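Local coordinates for Mll7089 protein (Mesorhizobium loti, PDB 2OZ8), which is of unknown function but, as a mandelate racemase-like member of the enolase superfamily, probably binds magnesium and may act as a hydro-lyase, at residues N131-Y136 with M306-P311. Numbering follows the deposited sequence.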
loop_
_atom_site.group_PDB
_atom_site.type_symbol
_atom_site.label_atom_id
_atom_site.label_comp_id
_atom_site.label_asym_id
_atom_site.label_seq_id
_atom_site.Cartn_x
_atom_site.Cartn_y
_atom_site.Cartn_z
ATOM N N ASN A 131 28.311 -32.757 3.237
ATOM C CA ASN A 131 27.944 -33.671 4.269
ATOM C C ASN A 131 28.092 -33.074 5.657
ATOM O O ASN A 131 27.967 -33.780 6.649
ATOM C CB ASN A 131 28.651 -35.032 4.078
ATOM C CG ASN A 131 29.986 -35.118 4.772
ATOM O OD1 ASN A 131 30.778 -34.163 4.770
ATOM N ND2 ASN A 131 30.251 -36.282 5.401
ATOM N N ARG A 132 28.347 -31.769 5.731
ATOM C CA ARG A 132 28.457 -31.172 7.035
ATOM C C ARG A 132 27.948 -29.755 7.137
ATOM O O ARG A 132 27.868 -29.024 6.141
ATOM C CB ARG A 132 29.882 -31.256 7.555
ATOM C CG ARG A 132 30.758 -30.201 7.048
ATOM C CD ARG A 132 32.139 -30.380 7.512
ATOM N NE ARG A 132 32.946 -29.309 6.965
ATOM C CZ ARG A 132 34.201 -29.077 7.338
ATOM N NH1 ARG A 132 34.766 -29.879 8.250
ATOM N NH2 ARG A 132 34.870 -28.062 6.799
ATOM N N VAL A 133 27.617 -29.382 8.369
ATOM C CA VAL A 133 27.133 -28.064 8.718
ATOM C C VAL A 133 27.703 -27.625 10.061
ATOM O O VAL A 133 27.908 -28.432 10.940
ATOM C CB VAL A 133 25.591 -28.077 8.747
ATOM C CG1 VAL A 133 25.045 -28.925 9.860
ATOM C CG2 VAL A 133 25.068 -26.657 8.762
ATOM N N LYS A 134 27.977 -26.351 10.219
ATOM C CA LYS A 134 28.332 -25.791 11.535
ATOM C C LYS A 134 27.255 -25.979 12.573
ATOM O O LYS A 134 26.041 -25.792 12.312
ATOM C CB LYS A 134 28.568 -24.299 11.402
ATOM C CG LYS A 134 29.688 -23.982 10.431
ATOM C CD LYS A 134 30.056 -22.513 10.488
ATOM C CE LYS A 134 29.672 -21.859 9.229
ATOM N NZ LYS A 134 30.290 -20.510 9.217
ATOM N N ALA A 135 27.694 -26.288 13.780
ATOM C CA ALA A 135 26.769 -26.499 14.864
ATOM C C ALA A 135 27.066 -25.435 15.919
ATOM O O ALA A 135 28.209 -25.086 16.123
ATOM C CB ALA A 135 26.942 -27.937 15.430
ATOM N N TYR A 136 26.043 -24.887 16.561
ATOM C CA TYR A 136 26.295 -23.940 17.619
ATOM C C TYR A 136 25.796 -24.534 18.910
ATOM O O TYR A 136 24.935 -25.399 18.896
ATOM C CB TYR A 136 25.677 -22.565 17.346
ATOM C CG TYR A 136 24.177 -22.518 17.232
ATOM C CD1 TYR A 136 23.409 -22.275 18.342
ATOM C CD2 TYR A 136 23.543 -22.638 16.018
ATOM C CE1 TYR A 136 22.039 -22.162 18.256
ATOM C CE2 TYR A 136 22.143 -22.526 15.894
ATOM C CZ TYR A 136 21.411 -22.289 17.033
ATOM O OH TYR A 136 20.047 -22.198 17.040
ATOM N N MET A 306 18.588 -32.123 6.301
ATOM C CA MET A 306 18.075 -30.923 5.633
ATOM C C MET A 306 19.085 -29.805 5.786
ATOM O O MET A 306 19.237 -28.996 4.905
ATOM C CB MET A 306 16.687 -30.508 6.176
ATOM C CG MET A 306 15.645 -31.661 6.143
ATOM S SD MET A 306 15.567 -32.830 7.553
ATOM C CE MET A 306 14.829 -31.600 8.616
ATOM N N ALA A 307 19.801 -29.757 6.906
ATOM C CA ALA A 307 20.743 -28.645 7.105
ATOM C C ALA A 307 21.813 -28.695 6.059
ATOM O O ALA A 307 22.128 -27.670 5.476
ATOM C CB ALA A 307 21.358 -28.632 8.526
ATOM N N VAL A 308 22.383 -29.880 5.830
ATOM C CA VAL A 308 23.441 -29.996 4.840
ATOM C C VAL A 308 22.844 -29.962 3.449
ATOM O O VAL A 308 23.562 -29.629 2.535
ATOM C CB VAL A 308 24.415 -31.277 4.988
ATOM C CG1 VAL A 308 24.866 -31.533 6.409
ATOM C CG2 VAL A 308 23.812 -32.535 4.396
ATOM N N ALA A 309 21.558 -30.303 3.256
ATOM C CA ALA A 309 21.053 -30.347 1.881
ATOM C C ALA A 309 20.548 -29.001 1.325
ATOM O O ALA A 309 20.577 -28.771 0.116
ATOM C CB ALA A 309 20.022 -31.469 1.684
ATOM N N LEU A 310 20.077 -28.118 2.194
ATOM C CA LEU A 310 19.615 -26.796 1.707
ATOM C C LEU A 310 20.810 -25.888 1.598
ATOM O O LEU A 310 21.664 -25.877 2.500
ATOM C CB LEU A 310 18.569 -26.177 2.651
ATOM C CG LEU A 310 17.243 -26.913 2.780
ATOM C CD1 LEU A 310 16.477 -26.364 3.994
ATOM C CD2 LEU A 310 16.456 -26.774 1.514
ATOM N N PRO A 311 20.894 -25.130 0.509
ATOM C CA PRO A 311 22.083 -24.259 0.356
ATOM C C PRO A 311 22.056 -22.983 1.236
ATOM O O PRO A 311 23.111 -22.451 1.562
ATOM C CB PRO A 311 22.047 -23.920 -1.136
ATOM C CG PRO A 311 20.500 -23.865 -1.443
ATOM C CD PRO A 311 19.956 -25.005 -0.633
#
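Val308 carries this strand-to-helix packing in the modified TIM barrel of the enolase superfamily, where helix 304-309 lies against the start of strand 132-138. Its CG1 rests mainly on the strand backbone, 3.6 Å from both Arg132 N and Arg132 C, so the methyl lies over the backbone of Arg132 and touches the peptide units before and after it. Val308 CG1 also reaches Val133 CB at 4.2 Å. Chi1 of -45° sets that methyl anti to the helix residue's own carbonyl carbon and aims it at the strand. One residue on in the strand and one back in the helix, Val133 CG1 meets Ala307 CB at 3.9 Å; chi1 of 67° puts CG1 in the crowded position between backbone N and carbonyl carbon. Val133 sets out toward the helix, Asn131 and Arg132 away from it. The contact is van der Waals packing of methyl groups, and the segments bury 182 Å² in total.

Backbone hydrogen bonds position the strand, tying Asn131 to Ala340, Val133 to Ala338 and Lys134 to Leu316 of strand 313-318. His123 of helix 122-125 touches both Val308 and Asn131. The helix ends where Leu310 leaves helical torsions, Leu310 N still bonded to Met306 O at 3.0 Å.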